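Local coordinates for protein tyrosine phosphatase-like protein (Leishmania major, PDB 3S4O) that removes phosphate from phosphotyrosine in proteins and may act as a virulence factor that supports survival of the parasite inside host macrophages, at residues H24-D29 and Q44-R49; I125-A130 and A144-K149; A130-G135 and H160-Y165. All coordinates share one frame; numbering follows the deposited sequence.

Contact 1: residues H24-D29 and Q44-R49; sequences HFLILD and QHRGVR
R46, whose guanidinium NH1 is salt-bridged to E42 OE1 on the helix just before it, meets L26 with the aliphatic part of its chain: R46 CD lies 3.9 Å from L26 CD1. The pair belongs to a beta-alpha-beta connection of the protein tyrosine phosphatase fold. Strand 21-28 leads through helix 36-44 into the parallel strand 48-53, and strand 111-115 runs between the two in the sheet. With that strand intervening, the backbones stay well apart, the nearest CA atoms, those of L26 and V48, being 8.6 Å from each other. Side chains therefore make the junction. L26 CD1 is the single atom of its segment that does the close touching, and besides R46 CD it reaches V48 CG2 at 3.9 Å. The leucine and arginine chains pass at about a right angle, while V48 comes in at a slant. R46 sets its CG anti to the carbonyl carbon (chi1 -76°) and runs extended as far as NE, which brings the methylene CD past the leucine methyl and carries the charged end on toward E42. V48 holds CG1 anti to its backbone N (chi1 173°) and offers the other branch, CG2, to L26. T111 of the intervening strand touches both L26 and V48, so all three side chains pack together, on the face of strand 21-28 away from that where F25 and I27 meet helix 122-133. Backbone bonds from L26 to I112 and V114 fix the strand that carries the leucine. The approach to V48 is set by a Schellman motif that ends helix 36-44: G47, with a positive phi of 67°, is its C-prime residue and sends its N back to Q44 O at 3.0 Å.

Contact 2: residues I125-A130 and A144-K149; sequences ILVALA and ALIREK
I146 reaches from helix 139-149 to helix 122-133, where A128 and V127 receive it. Its CB leaves the backbone toward that helix but is still 5.7 Å from A128 CB. CG2 branches off and makes no close contact with 125-130. CG1, anti to the carbonyl carbon (chi1 -77°), carries the chain across, and at 4.5 Å from V127 CG1 it is not yet in close contact. The tip makes the junction: I146 CD1 presses on A128 CB at 3.4 Å, tighter than usual for two carbons, and sits equally near the backbone A128 N at 3.4 Å. The same methyl reaches V127 CG1 at 4.2 Å, a looser touch. The small alanine lets the isoleucine come right up to the helix backbone, and the CA atoms of A128 and I146 are only 7.2 Å apart. All three residues are buried. A128 also touches I162 of helix 156-164, I146 also meets A153, and V127 uses its other methyl, CG2, to pack on F25 and I27 of strand 21-28. Helix 122-133 begins at R122, the closing residue of the CX5R phosphate-binding loop that starts at C116 and here holds thiosulfate; a helix leading out of that loop into the hydrophobic core is characteristic of the cysteine-dependent protein tyrosine phosphatase fold.

Contact 3: residues A130-G135 and H160-Y165; sequences ALVEYG and HWITKY
E133 and Y165 supply the polar part of this contact, a hydrogen bond of 2.6 Å from Y165 OH to E133 OE1. The oxygen lies at the tyrosine ring edge, near the ring plane, but the hydroxyl meets the carboxylate from above, 45° out of its plane. The two flat groups are turned 80° against each other, almost perpendicular. E133 achieves this with CG anti to its backbone N and a bend at chi2 (48°), which brings OE1 round to the hydroxyl although the CB does not aim at the partner helix. The other oxygen, E133 OE2, forms a salt bridge with R167 NE, so each carboxylate oxygen has its own partner, and the arginine probably favours the ionised form. Within the same segment, E133 CG also rests on a face of the Y134 ring, 3.9 Å above its plane. The bond joins the end of helix 122-133, which is packed also against helices 84-103 and 139-149 in this phosphatase fold, to the turn at the end of helix 156-164, where Y165 is the first residue to leave helical backbone angles. Apolar packing lies alongside. V132 spreads its two methyls between two partners: CG2 meets I162 CD1 at 4.1 Å, and CG1 approaches Y165 CD2 at 4.3 Å, obliquely to the ring. The CB of I162 does not aim at the helix, but its extended CG1-CD1 arm carries CD1 across to V132, while the same side chain also touches I143 of helix 139-149.

Overall arrangement
From the N terminus, contact 1 comes first: it closes the loop from strand 21-28 through helix 36-44 to the start of strand 48-53, and is complete before the others open. Contacts 2 and 3 both start from helix 122-133 and share A130. Their segments alternate along the chain, so the two loops cross: 125-130 pairs with helix 139-149, and 130-135 with the later helix 156-164. Strand 21-28 joins contact 1 to the others through F25, whose CZ lies 3.5 Å from A130 CB, and I27, whereas W161, I162 and Y165 of contact 3 pack on I125, A128 and L129 of contact 2.

Contact 1: residues H24-D29 and Q44-R49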
ATOM      1  N   HIS A  24       3.719   4.626   6.476  1.00 27.95           N
ATOM      2  CA  HIS A  24       2.550   5.406   6.103  1.00 28.21           C
ATOM      3  C   HIS A  24       2.049   4.824   4.785  1.00 27.82           C
ATOM      4  O   HIS A  24       2.770   4.845   3.796  1.00 27.20           O
ATOM      5  CB  HIS A  24       2.882   6.889   5.878  1.00 28.76           C
ATOM      6  CG  HIS A  24       3.344   7.630   7.098  1.00 29.70           C
ATOM      7  ND1 HIS A  24       2.507   7.963   8.142  1.00 31.37           N
ATOM      8  CD2 HIS A  24       4.548   8.174   7.401  1.00 30.61           C
ATOM      9  CE1 HIS A  24       3.183   8.662   9.044  1.00 32.73           C
ATOM     10  NE2 HIS A  24       4.426   8.799   8.619  1.00 32.08           N
ATOM     11  N   PHE A  25       0.822   4.313   4.763  1.00 28.17           N
ATOM     12  CA  PHE A  25       0.232   3.846   3.504  1.00 27.79           C
ATOM     13  C   PHE A  25      -0.741   4.844   2.908  1.00 29.50           C
ATOM     14  O   PHE A  25      -1.607   5.386   3.602  1.00 30.18           O
ATOM     15  CB  PHE A  25      -0.453   2.495   3.677  1.00 27.48           C
ATOM     16  CG  PHE A  25       0.496   1.398   4.036  1.00 26.74           C
ATOM     17  CD1 PHE A  25       1.445   0.971   3.122  1.00 25.64           C
ATOM     18  CD2 PHE A  25       0.465   0.819   5.297  1.00 27.55           C
ATOM     19  CE1 PHE A  25       2.342  -0.023   3.442  1.00 25.75           C
ATOM     20  CE2 PHE A  25       1.357  -0.185   5.629  1.00 27.74           C
ATOM     21  CZ  PHE A  25       2.305  -0.604   4.705  1.00 26.99           C
ATOM     22  N   LEU A  26      -0.567   5.087   1.613  1.00 29.62           N
ATOM     23  CA  LEU A  26      -1.467   5.917   0.843  1.00 31.30           C
ATOM     24  C   LEU A  26      -2.209   5.055  -0.150  1.00 31.68           C
ATOM     25  O   LEU A  26      -1.589   4.488  -1.046  1.00 33.75           O
ATOM     26  CB  LEU A  26      -0.695   6.972   0.062  1.00 32.77           C
ATOM     27  CG  LEU A  26      -0.452   8.332   0.682  1.00 34.77           C
ATOM     28  CD1 LEU A  26       0.388   9.144  -0.312  1.00 35.05           C
ATOM     29  CD2 LEU A  26      -1.779   9.055   0.986  1.00 37.18           C
ATOM     30  N   ILE A  27      -3.521   4.937   0.017  1.00 32.04           N
ATOM     31  CA  ILE A  27      -4.376   4.344  -0.992  1.00 31.59           C
ATOM     32  C   ILE A  27      -4.778   5.451  -1.974  1.00 32.91           C
ATOM     33  O   ILE A  27      -5.405   6.433  -1.601  1.00 32.87           O
ATOM     34  CB  ILE A  27      -5.652   3.697  -0.417  1.00 32.73           C
ATOM     35  CG1 ILE A  27      -5.311   2.608   0.616  1.00 31.94           C
ATOM     36  CG2 ILE A  27      -6.461   3.048  -1.569  1.00 32.13           C
ATOM     37  CD1 ILE A  27      -6.491   2.155   1.439  1.00 32.57           C
ATOM     38  N   LEU A  28      -4.394   5.277  -3.231  1.00 32.78           N
ATOM     39  CA  LEU A  28      -4.525   6.324  -4.245  1.00 34.86           C
ATOM     40  C   LEU A  28      -5.354   5.874  -5.420  1.00 35.37           C
ATOM     41  O   LEU A  28      -5.468   4.685  -5.685  1.00 34.67           O
ATOM     42  CB  LEU A  28      -3.150   6.740  -4.794  1.00 35.14           C
ATOM     43  CG  LEU A  28      -2.061   7.231  -3.832  1.00 35.86           C
ATOM     44  CD1 LEU A  28      -0.652   6.829  -4.355  1.00 34.79           C
ATOM     45  CD2 LEU A  28      -2.144   8.744  -3.655  1.00 36.18           C
ATOM     46  N   ASP A  29      -5.892   6.846  -6.145  1.00 38.03           N
ATOM     47  CA  ASP A  29      -6.397   6.613  -7.492  1.00 40.93           C
ATOM     48  C   ASP A  29      -5.237   6.493  -8.479  1.00 39.72           C
ATOM     49  O   ASP A  29      -4.146   7.018  -8.254  1.00 39.80           O
ATOM     50  CB  ASP A  29      -7.322   7.746  -7.945  1.00 45.42           C
ATOM     51  CG  ASP A  29      -8.727   7.609  -7.385  1.00 50.36           C
ATOM     52  OD1 ASP A  29      -9.035   6.545  -6.795  1.00 52.11           O
ATOM     53  OD2 ASP A  29      -9.529   8.559  -7.548  1.00 55.51           O
ATOM     54  N   GLN A  44       5.604  13.155  -4.673  1.00 33.64           N
ATOM     55  CA  GLN A  44       6.858  13.688  -4.131  1.00 34.58           C
ATOM     56  C   GLN A  44       6.594  14.584  -2.916  1.00 35.42           C
ATOM     57  O   GLN A  44       7.320  14.535  -1.931  1.00 34.58           O
ATOM     58  CB  GLN A  44       7.606  14.508  -5.181  1.00 36.13           C
ATOM     59  CG  GLN A  44       8.335  13.700  -6.244  1.00 35.77           C
ATOM     60  CD  GLN A  44       9.019  14.611  -7.252  1.00 38.02           C
ATOM     61  OE1 GLN A  44       8.622  15.761  -7.441  1.00 39.46           O
ATOM     62  NE2 GLN A  44      10.067  14.106  -7.889  1.00 38.74           N
ATOM     63  N   HIS A  45       5.536  15.386  -3.009  1.00 37.40           N
ATOM     64  CA  HIS A  45       5.124  16.309  -1.938  1.00 39.19           C
ATOM     65  C   HIS A  45       4.608  15.600  -0.692  1.00 38.77           C
ATOM     66  O   HIS A  45       4.480  16.217   0.357  1.00 40.55           O
ATOM     67  CB  HIS A  45       4.031  17.255  -2.440  1.00 40.79           C
ATOM     68  CG  HIS A  45       4.564  18.431  -3.200  1.00 42.76           C
ATOM     69  ND1 HIS A  45       3.967  19.673  -3.169  1.00 45.29           N
ATOM     70  CD2 HIS A  45       5.644  18.553  -4.008  1.00 42.96           C
ATOM     71  CE1 HIS A  45       4.653  20.507  -3.930  1.00 47.25           C
ATOM     72  NE2 HIS A  45       5.675  19.849  -4.454  1.00 45.70           N
ATOM     73  N   ARG A  46       4.285  14.317  -0.822  1.00 37.71           N
ATOM     74  CA  ARG A  46       3.859  13.488   0.318  1.00 36.34           C
ATOM     75  C   ARG A  46       4.939  12.471   0.688  1.00 34.55           C
ATOM     76  O   ARG A  46       4.682  11.509   1.419  1.00 33.80           O
ATOM     77  CB  ARG A  46       2.544  12.782  -0.011  1.00 35.67           C
ATOM     78  CG  ARG A  46       1.365  13.702   0.056  1.00 37.79           C
ATOM     79  CD  ARG A  46       0.154  13.071  -0.577  1.00 38.51           C
ATOM     80  NE  ARG A  46      -0.978  13.992  -0.602  1.00 41.33           N
ATOM     81  CZ  ARG A  46      -1.069  15.053  -1.400  1.00 44.53           C
ATOM     82  NH1 ARG A  46      -0.102  15.340  -2.276  1.00 45.32           N
ATOM     83  NH2 ARG A  46      -2.138  15.837  -1.323  1.00 46.89           N
ATOM     84  N   GLY A  47       6.140  12.680   0.155  1.00 33.44           N
ATOM     85  CA  GLY A  47       7.289  11.881   0.501  1.00 32.39           C
ATOM     86  C   GLY A  47       7.260  10.436   0.065  1.00 31.19           C
ATOM     87  O   GLY A  47       7.963   9.606   0.641  1.00 30.96           O
ATOM     88  N   VAL A  48       6.495  10.130  -0.983  1.00 30.35           N
ATOM     89  CA  VAL A  48       6.346   8.748  -1.407  1.00 28.59           C
ATOM     90  C   VAL A  48       7.666   8.147  -1.874  1.00 28.09           C
ATOM     91  O   VAL A  48       8.342   8.685  -2.737  1.00 28.96           O
ATOM     92  CB  VAL A  48       5.270   8.567  -2.501  1.00 28.38           C
ATOM     93  CG1 VAL A  48       5.296   7.128  -3.014  1.00 26.45           C
ATOM     94  CG2 VAL A  48       3.881   8.924  -1.931  1.00 28.46           C
ATOM     95  N   ARG A  49       7.988   6.995  -1.305  1.00 27.82           N
ATOM     96  CA  ARG A  49       9.221   6.273  -1.593  1.00 28.84           C
ATOM     97  C   ARG A  49       8.958   5.175  -2.634  1.00 27.90           C
ATOM     98  O   ARG A  49       9.749   4.957  -3.552  1.00 29.09           O
ATOM     99  CB  ARG A  49       9.764   5.677  -0.272  1.00 29.34           C
ATOM    100  CG  ARG A  49      11.061   4.875  -0.377  1.00 30.91           C
ATOM    101  CD  ARG A  49      12.283   5.747  -0.679  1.00 32.88           C
ATOM    102  NE  ARG A  49      12.432   6.019  -2.109  1.00 34.73           N
ATOM    103  CZ  ARG A  49      12.959   5.177  -3.003  1.00 36.74           C
ATOM    104  NH1 ARG A  49      13.433   3.985  -2.640  1.00 36.33           N
ATOM    105  NH2 ARG A  49      13.029   5.539  -4.282  1.00 38.84           N
TER

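Contact 2: residues I125-A130 and A144-K149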
ATOM      1  N   ILE A 125      -6.620  -4.234   0.161  1.00 32.91           N
ATOM      2  CA  ILE A 125      -6.358  -5.509   0.802  1.00 33.08           C
ATOM      3  C   ILE A 125      -4.875  -5.712   1.066  1.00 31.41           C
ATOM      4  O   ILE A 125      -4.531  -6.361   2.033  1.00 31.04           O
ATOM      5  CB  ILE A 125      -7.014  -6.721   0.118  1.00 35.12           C
ATOM      6  CG1 ILE A 125      -7.370  -7.730   1.229  1.00 37.04           C
ATOM      7  CG2 ILE A 125      -6.118  -7.312  -0.965  1.00 33.88           C
ATOM      8  CD1 ILE A 125      -7.890  -9.019   0.763  1.00 39.42           C
ATOM      9  N   LEU A 126      -4.003  -5.117   0.254  1.00 31.25           N
ATOM     10  CA  LEU A 126      -2.555  -5.133   0.529  1.00 29.93           C
ATOM     11  C   LEU A 126      -2.245  -4.360   1.791  1.00 28.87           C
ATOM     12  O   LEU A 126      -1.395  -4.754   2.597  1.00 28.67           O
ATOM     13  CB  LEU A 126      -1.755  -4.517  -0.623  1.00 31.42           C
ATOM     14  CG  LEU A 126      -1.376  -5.457  -1.778  1.00 32.78           C
ATOM     15  CD1 LEU A 126      -0.178  -4.866  -2.503  1.00 32.75           C
ATOM     16  CD2 LEU A 126      -1.070  -6.897  -1.334  1.00 33.40           C
ATOM     17  N   VAL A 127      -2.920  -3.232   1.952  1.00 28.08           N
ATOM     18  CA  VAL A 127      -2.720  -2.395   3.132  1.00 27.06           C
ATOM     19  C   VAL A 127      -3.225  -3.125   4.364  1.00 27.88           C
ATOM     20  O   VAL A 127      -2.544  -3.174   5.386  1.00 28.58           O
ATOM     21  CB  VAL A 127      -3.398  -1.035   2.974  1.00 26.94           C
ATOM     22  CG1 VAL A 127      -3.395  -0.273   4.283  1.00 27.50           C
ATOM     23  CG2 VAL A 127      -2.694  -0.249   1.886  1.00 25.87           C
ATOM     24  N   ALA A 128      -4.402  -3.729   4.244  1.00 28.47           N
ATOM     25  CA  ALA A 128      -4.992  -4.506   5.325  1.00 29.35           C
ATOM     26  C   ALA A 128      -4.005  -5.570   5.787  1.00 29.39           C
ATOM     27  O   ALA A 128      -3.781  -5.764   6.973  1.00 30.32           O
ATOM     28  CB  ALA A 128      -6.286  -5.149   4.864  1.00 29.38           C
ATOM     29  N   LEU A 129      -3.405  -6.251   4.827  1.00 28.58           N
ATOM     30  CA  LEU A 129      -2.463  -7.312   5.125  1.00 29.08           C
ATOM     31  C   LEU A 129      -1.237  -6.805   5.871  1.00 29.14           C
ATOM     32  O   LEU A 129      -0.730  -7.497   6.752  1.00 30.68           O
ATOM     33  CB  LEU A 129      -1.996  -7.968   3.841  1.00 28.45           C
ATOM     34  CG  LEU A 129      -0.895  -9.018   4.069  1.00 29.38           C
ATOM     35  CD1 LEU A 129      -1.485 -10.368   4.426  1.00 30.01           C
ATOM     36  CD2 LEU A 129       0.018  -9.100   2.883  1.00 28.30           C
ATOM     37  N   ALA A 130      -0.736  -5.634   5.472  1.00 27.79           N
ATOM     38  CA  ALA A 130       0.412  -5.014   6.149  1.00 27.99           C
ATOM     39  C   ALA A 130       0.072  -4.734   7.609  1.00 29.37           C
ATOM     40  O   ALA A 130       0.897  -4.960   8.497  1.00 30.53           O
ATOM     41  CB  ALA A 130       0.844  -3.729   5.449  1.00 26.70           C
ATOM     42  N   ALA A 144     -12.134  -2.908   9.237  1.00 45.12           N
ATOM     43  CA  ALA A 144     -12.922  -1.811   9.777  1.00 49.40           C
ATOM     44  C   ALA A 144     -12.161  -0.490   9.646  1.00 50.38           C
ATOM     45  O   ALA A 144     -12.744   0.534   9.293  1.00 53.70           O
ATOM     46  CB  ALA A 144     -13.271  -2.073  11.244  1.00 51.91           C
ATOM     47  N   LEU A 145     -10.862  -0.532   9.938  1.00 48.60           N
ATOM     48  CA  LEU A 145      -9.994   0.649   9.898  1.00 50.60           C
ATOM     49  C   LEU A 145      -9.961   1.248   8.498  1.00 49.33           C
ATOM     50  O   LEU A 145     -10.099   2.463   8.319  1.00 51.99           O
ATOM     51  CB  LEU A 145      -8.570   0.283  10.330  1.00 50.67           C
ATOM     52  CG  LEU A 145      -7.586   1.430  10.535  1.00 55.21           C
ATOM     53  CD1 LEU A 145      -8.249   2.699  11.110  1.00 60.40           C
ATOM     54  CD2 LEU A 145      -6.403   0.979  11.417  1.00 57.08           C
ATOM     55  N   ILE A 146      -9.790   0.376   7.510  1.00 45.63           N
ATOM     56  CA  ILE A 146      -9.744   0.793   6.109  1.00 45.46           C
ATOM     57  C   ILE A 146     -11.102   1.315   5.659  1.00 47.66           C
ATOM     58  O   ILE A 146     -11.180   2.304   4.939  1.00 49.31           O
ATOM     59  CB  ILE A 146      -9.268  -0.359   5.180  1.00 42.44           C
ATOM     60  CG1 ILE A 146      -7.743  -0.519   5.298  1.00 41.86           C
ATOM     61  CG2 ILE A 146      -9.664  -0.105   3.729  1.00 43.06           C
ATOM     62  CD1 ILE A 146      -7.214  -1.899   4.982  1.00 39.46           C
ATOM     63  N   ARG A 147     -12.164   0.660   6.117  1.00 48.46           N
ATOM     64  CA  ARG A 147     -13.544   1.061   5.778  1.00 52.14           C
ATOM     65  C   ARG A 147     -13.976   2.394   6.411  1.00 57.40           C
ATOM     66  O   ARG A 147     -14.843   3.094   5.877  1.00 60.86           O
ATOM     67  CB  ARG A 147     -14.537  -0.029   6.168  1.00 51.60           C
ATOM     68  CG  ARG A 147     -14.547  -1.190   5.214  1.00 48.98           C
ATOM     69  CD  ARG A 147     -15.492  -2.267   5.670  1.00 50.12           C
ATOM     70  NE  ARG A 147     -15.531  -3.355   4.703  1.00 48.97           N
ATOM     71  CZ  ARG A 147     -16.059  -4.550   4.932  1.00 50.45           C
ATOM     72  NH1 ARG A 147     -16.620  -4.831   6.104  1.00 52.86           N
ATOM     73  NH2 ARG A 147     -16.035  -5.473   3.977  1.00 50.11           N
ATOM     74  N   GLU A 148     -13.389   2.729   7.552  1.00 59.25           N
ATOM     75  CA  GLU A 148     -13.611   4.043   8.169  1.00 66.64           C
ATOM     76  C   GLU A 148     -13.303   5.119   7.146  1.00 69.38           C
ATOM     77  O   GLU A 148     -14.109   6.019   6.888  1.00 74.25           O
ATOM     78  CB  GLU A 148     -12.671   4.286   9.360  1.00 68.46           C
ATOM     79  CG  GLU A 148     -13.220   3.937  10.752  1.00 72.32           C
ATOM     80  CD  GLU A 148     -12.128   3.918  11.826  1.00 73.02           C
ATOM     81  OE1 GLU A 148     -11.369   4.910  11.874  1.00 75.23           O
ATOM     82  OE2 GLU A 148     -12.029   2.931  12.611  1.00 72.51           O
ATOM     83  N   LYS A 149     -12.113   5.000   6.569  1.00 67.44           N
ATOM     84  CA  LYS A 149     -11.572   6.027   5.687  1.00 70.26           C
ATOM     85  C   LYS A 149     -12.019   5.847   4.236  1.00 68.57           C
ATOM     86  O   LYS A 149     -12.104   6.812   3.486  1.00 72.51           O
ATOM     87  CB  LYS A 149     -10.046   6.040   5.782  1.00 69.71           C
ATOM     88  CG  LYS A 149      -9.520   6.062   7.222  1.00 70.79           C
ATOM     89  CD  LYS A 149      -8.234   6.877   7.355  1.00 74.53           C
ATOM     90  CE  LYS A 149      -8.493   8.374   7.522  1.00 81.97           C
ATOM     91  NZ  LYS A 149      -7.381   9.066   8.230  1.00 85.60           N
TER

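Contact 3: residues A130-G135 and H160-Y165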
ATOM      1  N   ALA A 130      -0.736  -5.634   5.472  1.00 27.79           N
ATOM      2  CA  ALA A 130       0.412  -5.014   6.149  1.00 27.99           C
ATOM      3  C   ALA A 130       0.072  -4.734   7.609  1.00 29.37           C
ATOM      4  O   ALA A 130       0.897  -4.960   8.497  1.00 30.53           O
ATOM      5  CB  ALA A 130       0.844  -3.729   5.449  1.00 26.70           C
ATOM      6  N   LEU A 131      -1.150  -4.261   7.851  1.00 30.11           N
ATOM      7  CA  LEU A 131      -1.624  -3.980   9.211  1.00 31.82           C
ATOM      8  C   LEU A 131      -1.653  -5.253  10.054  1.00 33.35           C
ATOM      9  O   LEU A 131      -1.322  -5.231  11.239  1.00 36.49           O
ATOM     10  CB  LEU A 131      -3.028  -3.352   9.214  1.00 32.17           C
ATOM     11  CG  LEU A 131      -3.192  -1.911   8.718  1.00 31.66           C
ATOM     12  CD1 LEU A 131      -4.670  -1.559   8.635  1.00 32.23           C
ATOM     13  CD2 LEU A 131      -2.497  -0.931   9.623  1.00 31.77           C
ATOM     14  N   VAL A 132      -2.058  -6.356   9.444  1.00 33.13           N
ATOM     15  CA  VAL A 132      -2.109  -7.633  10.138  1.00 35.07           C
ATOM     16  C   VAL A 132      -0.698  -8.161  10.402  1.00 36.36           C
ATOM     17  O   VAL A 132      -0.379  -8.559  11.523  1.00 39.12           O
ATOM     18  CB  VAL A 132      -2.895  -8.691   9.361  1.00 34.65           C
ATOM     19  CG1 VAL A 132      -2.715 -10.063  10.005  1.00 35.83           C
ATOM     20  CG2 VAL A 132      -4.372  -8.318   9.306  1.00 34.77           C
ATOM     21  N   GLU A 133       0.148  -8.130   9.381  1.00 35.26           N
ATOM     22  CA  GLU A 133       1.481  -8.729   9.470  1.00 36.14           C
ATOM     23  C   GLU A 133       2.431  -7.935  10.371  1.00 36.06           C
ATOM     24  O   GLU A 133       3.148  -8.520  11.174  1.00 37.88           O
ATOM     25  CB  GLU A 133       2.093  -8.885   8.069  1.00 35.89           C
ATOM     26  CG  GLU A 133       3.445  -9.594   8.018  1.00 37.92           C
ATOM     27  CD  GLU A 133       3.493 -10.870   8.808  1.00 42.22           C
ATOM     28  OE1 GLU A 133       2.528 -11.667   8.718  1.00 45.16           O
ATOM     29  OE2 GLU A 133       4.508 -11.056   9.526  1.00 45.18           O
ATOM     30  N   TYR A 134       2.434  -6.610  10.228  1.00 35.08           N
ATOM     31  CA  TYR A 134       3.403  -5.738  10.928  1.00 34.98           C
ATOM     32  C   TYR A 134       2.791  -4.967  12.086  1.00 35.72           C
ATOM     33  O   TYR A 134       3.440  -4.754  13.105  1.00 38.26           O
ATOM     34  CB  TYR A 134       4.085  -4.771   9.942  1.00 33.35           C
ATOM     35  CG  TYR A 134       4.794  -5.496   8.818  1.00 32.61           C
ATOM     36  CD1 TYR A 134       6.031  -6.112   9.024  1.00 33.49           C
ATOM     37  CD2 TYR A 134       4.219  -5.592   7.558  1.00 31.36           C
ATOM     38  CE1 TYR A 134       6.674  -6.791   8.003  1.00 32.61           C
ATOM     39  CE2 TYR A 134       4.850  -6.265   6.539  1.00 30.72           C
ATOM     40  CZ  TYR A 134       6.072  -6.870   6.766  1.00 32.07           C
ATOM     41  OH  TYR A 134       6.695  -7.544   5.728  1.00 33.91           O
ATOM     42  N   GLY A 135       1.544  -4.549  11.936  1.00 35.57           N
ATOM     43  CA  GLY A 135       0.831  -3.855  13.006  1.00 37.52           C
ATOM     44  C   GLY A 135       0.242  -4.791  14.043  1.00 40.12           C
ATOM     45  O   GLY A 135      -0.167  -4.351  15.111  1.00 41.23           O
ATOM     46  N   HIS A 160     -12.454 -13.061   3.409  1.00 49.86           N
ATOM     47  CA  HIS A 160     -12.174 -14.435   3.822  1.00 51.90           C
ATOM     48  C   HIS A 160     -10.673 -14.717   3.824  1.00 47.94           C
ATOM     49  O   HIS A 160     -10.143 -15.294   4.778  1.00 49.44           O
ATOM     50  CB  HIS A 160     -12.914 -15.444   2.928  1.00 57.14           C
ATOM     51  CG  HIS A 160     -14.348 -15.672   3.321  1.00 63.47           C
ATOM     52  ND1 HIS A 160     -15.391 -15.626   2.417  1.00 67.01           N
ATOM     53  CD2 HIS A 160     -14.910 -15.953   4.522  1.00 67.92           C
ATOM     54  CE1 HIS A 160     -16.530 -15.866   3.043  1.00 72.42           C
ATOM     55  NE2 HIS A 160     -16.266 -16.073   4.321  1.00 73.50           N
ATOM     56  N   TRP A 161      -9.992 -14.285   2.767  1.00 43.18           N
ATOM     57  CA  TRP A 161      -8.560 -14.532   2.611  1.00 41.63           C
ATOM     58  C   TRP A 161      -7.722 -13.876   3.708  1.00 39.77           C
ATOM     59  O   TRP A 161      -6.804 -14.491   4.236  1.00 40.79           O
ATOM     60  CB  TRP A 161      -8.093 -14.053   1.236  1.00 39.06           C
ATOM     61  CG  TRP A 161      -6.620 -14.108   1.053  1.00 38.25           C
ATOM     62  CD1 TRP A 161      -5.878 -15.185   0.670  1.00 40.59           C
ATOM     63  CD2 TRP A 161      -5.701 -13.034   1.259  1.00 35.36           C
ATOM     64  NE1 TRP A 161      -4.552 -14.843   0.620  1.00 40.11           N
ATOM     65  CE2 TRP A 161      -4.415 -13.528   0.980  1.00 36.84           C
ATOM     66  CE3 TRP A 161      -5.842 -11.699   1.656  1.00 33.03           C
ATOM     67  CZ2 TRP A 161      -3.269 -12.731   1.079  1.00 35.70           C
ATOM     68  CZ3 TRP A 161      -4.702 -10.903   1.748  1.00 32.17           C
ATOM     69  CH2 TRP A 161      -3.436 -11.423   1.471  1.00 33.21           C
ATOM     70  N   ILE A 162      -8.034 -12.630   4.034  1.00 38.19           N
ATOM     71  CA  ILE A 162      -7.303 -11.925   5.095  1.00 38.27           C
ATOM     72  C   ILE A 162      -7.603 -12.499   6.489  1.00 41.26           C
ATOM     73  O   ILE A 162      -6.736 -12.515   7.354  1.00 41.11           O
ATOM     74  CB  ILE A 162      -7.467 -10.390   5.034  1.00 36.41           C
ATOM     75  CG1 ILE A 162      -6.291  -9.742   5.788  1.00 36.83           C
ATOM     76  CG2 ILE A 162      -8.809  -9.954   5.568  1.00 37.33           C
ATOM     77  CD1 ILE A 162      -6.151  -8.250   5.601  1.00 36.75           C
ATOM     78  N   THR A 163      -8.824 -12.981   6.700  1.00 44.39           N
ATOM     79  CA  THR A 163      -9.185 -13.665   7.952  1.00 49.29           C
ATOM     80  C   THR A 163      -8.435 -14.983   8.143  1.00 53.32           C
ATOM     81  O   THR A 163      -8.227 -15.425   9.276  1.00 56.64           O
ATOM     82  CB  THR A 163     -10.701 -13.946   7.986  1.00 52.61           C
ATOM     83  OG1 THR A 163     -11.402 -12.703   8.117  1.00 51.51           O
ATOM     84  CG2 THR A 163     -11.085 -14.887   9.133  1.00 57.77           C
ATOM     85  N   LYS A 164      -8.032 -15.589   7.027  1.00 53.76           N
ATOM     86  CA  LYS A 164      -7.380 -16.912   7.010  1.00 58.83           C
ATOM     87  C   LYS A 164      -5.838 -16.869   7.002  1.00 58.41           C
ATOM     88  O   LYS A 164      -5.184 -17.863   7.325  1.00 61.44           O
ATOM     89  CB  LYS A 164      -7.877 -17.707   5.793  1.00 62.16           C
ATOM     90  CG  LYS A 164      -8.848 -18.812   6.115  1.00 69.04           C
ATOM     91  CD  LYS A 164      -8.160 -20.185   6.280  1.00 75.59           C
ATOM     92  CE  LYS A 164      -7.550 -20.672   4.971  1.00 75.51           C
ATOM     93  NZ  LYS A 164      -6.737 -21.900   5.171  1.00 80.78           N
ATOM     94  N   TYR A 165      -5.274 -15.721   6.635  1.00 54.83           N
ATOM     95  CA  TYR A 165      -3.823 -15.566   6.426  1.00 54.60           C
ATOM     96  C   TYR A 165      -2.950 -15.781   7.659  1.00 60.45           C
ATOM     97  O   TYR A 165      -3.180 -15.194   8.725  1.00 58.72           O
ATOM     98  CB  TYR A 165      -3.509 -14.159   5.852  1.00 48.90           C
ATOM     99  CG  TYR A 165      -2.065 -13.678   5.965  1.00 47.26           C
ATOM    100  CD1 TYR A 165      -1.151 -13.915   4.952  1.00 46.79           C
ATOM    101  CD2 TYR A 165      -1.636 -12.953   7.080  1.00 46.93           C
ATOM    102  CE1 TYR A 165       0.162 -13.471   5.055  1.00 47.64           C
ATOM    103  CE2 TYR A 165      -0.333 -12.501   7.188  1.00 48.05           C
ATOM    104  CZ  TYR A 165       0.564 -12.765   6.172  1.00 48.74           C
ATOM    105  OH  TYR A 165       1.867 -12.317   6.289  1.00 50.66           O
TER